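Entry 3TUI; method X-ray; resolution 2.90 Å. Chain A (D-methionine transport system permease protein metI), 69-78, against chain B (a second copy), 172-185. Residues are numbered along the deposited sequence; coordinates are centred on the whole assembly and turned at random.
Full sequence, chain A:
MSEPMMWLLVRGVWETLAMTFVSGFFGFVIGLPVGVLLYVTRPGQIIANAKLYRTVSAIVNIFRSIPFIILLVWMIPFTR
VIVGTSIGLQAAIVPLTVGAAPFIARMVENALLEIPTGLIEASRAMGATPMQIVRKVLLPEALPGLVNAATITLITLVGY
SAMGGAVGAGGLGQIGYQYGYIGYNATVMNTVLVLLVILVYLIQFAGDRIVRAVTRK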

# COMPACT_ATOMS: atom_id res chain seq x y z
N ILE A 69 -35.13 18.72 13.01
CA ILE A 69 -36.40 19.31 13.39
C ILE A 69 -36.21 20.07 14.69
O ILE A 69 -36.49 21.27 14.72
CB ILE A 69 -37.57 18.30 13.43
CG1 ILE A 69 -38.88 19.10 13.44
CG2 ILE A 69 -37.44 17.31 14.60
CD1 ILE A 69 -40.10 18.27 13.56
N ILE A 70 -35.65 19.41 15.72
CA ILE A 70 -35.28 20.08 16.97
C ILE A 70 -34.36 21.29 16.78
O ILE A 70 -34.43 22.26 17.53
CB ILE A 70 -34.60 19.13 17.95
CG1 ILE A 70 -35.46 17.88 18.13
CG2 ILE A 70 -34.20 19.87 19.26
CD1 ILE A 70 -36.82 18.14 18.70
N LEU A 71 -33.48 21.22 15.80
CA LEU A 71 -32.70 22.41 15.51
C LEU A 71 -33.65 23.52 15.09
O LEU A 71 -33.58 24.62 15.62
CB LEU A 71 -31.66 22.16 14.42
CG LEU A 71 -30.84 23.43 14.19
CD1 LEU A 71 -30.00 23.76 15.44
CD2 LEU A 71 -29.99 23.34 12.92
N LEU A 72 -34.55 23.23 14.16
CA LEU A 72 -35.45 24.24 13.60
C LEU A 72 -36.31 24.95 14.66
O LEU A 72 -36.36 26.19 14.73
CB LEU A 72 -36.35 23.62 12.52
CG LEU A 72 -37.01 24.57 11.52
CD1 LEU A 72 -37.42 23.83 10.25
CD2 LEU A 72 -38.22 25.31 12.14
N VAL A 73 -37.01 24.13 15.44
CA VAL A 73 -37.90 24.57 16.51
C VAL A 73 -37.18 25.39 17.58
O VAL A 73 -37.65 26.45 17.98
CB VAL A 73 -38.62 23.35 17.14
CG1 VAL A 73 -39.16 23.68 18.50
CG2 VAL A 73 -39.70 22.82 16.19
N TRP A 74 -36.02 24.91 18.01
CA TRP A 74 -35.20 25.63 18.98
C TRP A 74 -34.71 26.95 18.41
O TRP A 74 -34.29 27.84 19.14
CB TRP A 74 -34.02 24.76 19.41
CG TRP A 74 -33.00 25.48 20.20
CD1 TRP A 74 -33.14 25.96 21.46
CD2 TRP A 74 -31.66 25.81 19.79
NE1 TRP A 74 -31.98 26.58 21.86
CE2 TRP A 74 -31.05 26.50 20.85
CE3 TRP A 74 -30.92 25.59 18.62
CZ2 TRP A 74 -29.74 26.97 20.79
CZ3 TRP A 74 -29.61 26.06 18.56
CH2 TRP A 74 -29.04 26.74 19.64
N MET A 75 -34.76 27.04 17.09
CA MET A 75 -34.21 28.19 16.39
C MET A 75 -35.25 29.22 16.02
O MET A 75 -34.94 30.23 15.41
CB MET A 75 -33.48 27.73 15.13
CG MET A 75 -32.05 27.30 15.35
SD MET A 75 -31.40 26.94 13.73
CE MET A 75 -31.44 28.59 13.03
N ILE A 76 -36.50 28.96 16.40
CA ILE A 76 -37.59 29.85 16.04
C ILE A 76 -37.31 31.33 16.38
O ILE A 76 -37.37 32.19 15.49
CB ILE A 76 -38.95 29.39 16.62
CG1 ILE A 76 -39.37 28.06 15.98
CG2 ILE A 76 -40.00 30.40 16.32
CD1 ILE A 76 -39.43 28.10 14.45
N PRO A 77 -36.97 31.63 17.65
CA PRO A 77 -36.56 32.99 18.03
C PRO A 77 -35.42 33.56 17.18
O PRO A 77 -35.55 34.70 16.71
CB PRO A 77 -36.09 32.81 19.48
CG PRO A 77 -36.89 31.64 19.97
CD PRO A 77 -36.98 30.71 18.80
N PHE A 78 -34.35 32.80 16.97
CA PHE A 78 -33.24 33.23 16.12
C PHE A 78 -33.77 33.76 14.80
O PHE A 78 -33.40 34.85 14.35
CB PHE A 78 -32.29 32.07 15.83
CG PHE A 78 -31.66 31.45 17.06
CD1 PHE A 78 -30.46 31.94 17.56
CD2 PHE A 78 -32.22 30.33 17.66
CE1 PHE A 78 -29.86 31.36 18.67
CE2 PHE A 78 -31.62 29.74 18.78
CZ PHE A 78 -30.44 30.26 19.28
N LEU B 172 -39.88 12.40 22.79
CA LEU B 172 -39.27 13.66 23.20
C LEU B 172 -39.39 14.72 22.09
O LEU B 172 -39.37 15.93 22.36
CB LEU B 172 -37.79 13.46 23.57
CG LEU B 172 -37.39 13.07 25.00
CD1 LEU B 172 -35.88 13.09 25.16
CD2 LEU B 172 -38.00 14.02 26.01
N GLY B 173 -39.50 14.26 20.85
CA GLY B 173 -39.62 15.16 19.72
C GLY B 173 -40.96 15.84 19.71
O GLY B 173 -41.03 17.03 19.45
N GLN B 174 -42.03 15.08 19.99
CA GLN B 174 -43.38 15.64 20.18
C GLN B 174 -43.47 16.71 21.27
O GLN B 174 -44.13 17.72 21.06
CB GLN B 174 -44.38 14.53 20.48
CG GLN B 174 -45.83 14.95 20.31
CD GLN B 174 -46.79 13.99 20.98
OE1 GLN B 174 -47.44 13.18 20.32
NE2 GLN B 174 -46.88 14.09 22.31
N ILE B 175 -42.84 16.48 22.43
CA ILE B 175 -42.74 17.51 23.47
C ILE B 175 -42.03 18.77 22.98
O ILE B 175 -42.41 19.88 23.32
CB ILE B 175 -42.00 17.00 24.75
CG1 ILE B 175 -42.79 15.90 25.44
CG2 ILE B 175 -41.80 18.13 25.76
CD1 ILE B 175 -41.96 15.05 26.38
N GLY B 176 -40.98 18.61 22.19
CA GLY B 176 -40.34 19.76 21.59
C GLY B 176 -41.25 20.44 20.59
O GLY B 176 -41.21 21.66 20.46
N TYR B 177 -42.05 19.66 19.87
CA TYR B 177 -42.89 20.20 18.80
C TYR B 177 -44.03 21.00 19.39
O TYR B 177 -44.19 22.20 19.12
CB TYR B 177 -43.44 19.08 17.90
CG TYR B 177 -44.61 19.47 17.01
CD1 TYR B 177 -44.40 20.17 15.83
CD2 TYR B 177 -45.92 19.17 17.35
CE1 TYR B 177 -45.44 20.54 15.00
CE2 TYR B 177 -46.98 19.53 16.52
CZ TYR B 177 -46.73 20.22 15.34
OH TYR B 177 -47.75 20.61 14.49
N GLN B 178 -44.79 20.32 20.25
CA GLN B 178 -45.96 20.89 20.89
C GLN B 178 -45.57 22.16 21.66
O GLN B 178 -46.16 23.22 21.48
CB GLN B 178 -46.59 19.86 21.82
CG GLN B 178 -47.75 20.36 22.65
CD GLN B 178 -48.97 20.70 21.80
OE1 GLN B 178 -48.99 21.70 21.08
NE2 GLN B 178 -50.00 19.87 21.89
N TYR B 179 -44.57 22.02 22.51
CA TYR B 179 -44.10 23.14 23.32
C TYR B 179 -43.14 24.09 22.63
O TYR B 179 -43.06 25.26 22.99
CB TYR B 179 -43.57 22.68 24.67
CG TYR B 179 -44.63 22.03 25.53
CD1 TYR B 179 -45.27 20.86 25.12
CD2 TYR B 179 -45.01 22.59 26.74
CE1 TYR B 179 -46.25 20.27 25.90
CE2 TYR B 179 -45.99 22.01 27.52
CZ TYR B 179 -46.60 20.84 27.10
OH TYR B 179 -47.57 20.25 27.87
N GLY B 180 -42.35 23.58 21.68
CA GLY B 180 -41.47 24.41 20.87
C GLY B 180 -42.07 25.11 19.67
O GLY B 180 -41.70 26.25 19.37
N TYR B 181 -42.93 24.41 18.93
CA TYR B 181 -43.56 24.96 17.72
C TYR B 181 -44.80 25.79 18.00
O TYR B 181 -45.20 26.64 17.19
CB TYR B 181 -43.91 23.83 16.75
CG TYR B 181 -44.54 24.31 15.46
CD1 TYR B 181 -44.13 25.50 14.86
CD2 TYR B 181 -45.57 23.59 14.86
CE1 TYR B 181 -44.73 25.94 13.68
CE2 TYR B 181 -46.18 24.02 13.68
CZ TYR B 181 -45.75 25.20 13.09
OH TYR B 181 -46.37 25.61 11.93
N ILE B 182 -45.40 25.55 19.16
CA ILE B 182 -46.65 26.20 19.55
C ILE B 182 -46.46 27.00 20.85
O ILE B 182 -46.47 28.23 20.84
CB ILE B 182 -47.75 25.15 19.70
CG1 ILE B 182 -47.72 24.24 18.47
CG2 ILE B 182 -49.09 25.81 19.97
CD1 ILE B 182 -48.61 23.04 18.55
N GLY B 183 -46.25 26.29 21.96
CA GLY B 183 -46.15 26.91 23.27
C GLY B 183 -44.94 27.80 23.51
O GLY B 183 -45.05 28.86 24.11
N TYR B 184 -43.77 27.37 23.03
CA TYR B 184 -42.50 28.02 23.34
C TYR B 184 -42.30 28.26 24.84
O TYR B 184 -42.03 29.37 25.27
CB TYR B 184 -42.31 29.31 22.54
CG TYR B 184 -41.09 30.11 22.94
CD1 TYR B 184 -39.98 29.49 23.50
CD2 TYR B 184 -41.03 31.48 22.71
CE1 TYR B 184 -38.86 30.21 23.87
CE2 TYR B 184 -39.90 32.22 23.07
CZ TYR B 184 -38.82 31.57 23.65
OH TYR B 184 -37.69 32.28 24.01
N ASN B 185 -42.44 27.20 25.63
CA ASN B 185 -41.89 27.23 26.97
C ASN B 185 -40.38 27.09 26.79
O ASN B 185 -39.91 26.15 26.14
CB ASN B 185 -42.47 26.07 27.81
CG ASN B 185 -41.79 25.92 29.17
OD1 ASN B 185 -40.59 26.18 29.33
ND2 ASN B 185 -42.56 25.50 30.16

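Helices that carry glycine at regular intervals can offer a neighbour a groove of bare backbone, and the contact between these two copies of a methionine transporter permease is a worked example. The helices run at 28° to one another, their axes 9.2 Å apart at closest approach, and no hydrogen bond joins the two stretches; packing alone connects them.

The central contacts are of side chain against backbone. Val A73 points toward the partner, and its CG1 lies 3.4 Å from Gly B180 CA and 3.5 Å from Gly B176 O. The absence of a side chain at Gly B180 makes this possible: a CB there would fall 2.2 Å from Val A73 CG1, a clash. At Gly B176 an ideal CB would sit a tight 3.4 Å from Ile A70 CD1. Ile A70 leaves its helix sideways, but its end comes nearer, bringing CD1 to 4.2 Å from Gly B173 CA.

Contacts between apolar side chains are fewer, and neither is as close as those of Val A73 CG1 with Gly B180 CA and Gly B176 O. Val A73 CG2 approaches Tyr B181 CB at 4.4 Å. Farther along, Pro A77 CG meets Tyr B184 CZ at 4.2 Å, lying oblique to the ring. Tyr B184 has left helical geometry with a positive phi, yet its CA-to-CB bond still points toward chain A.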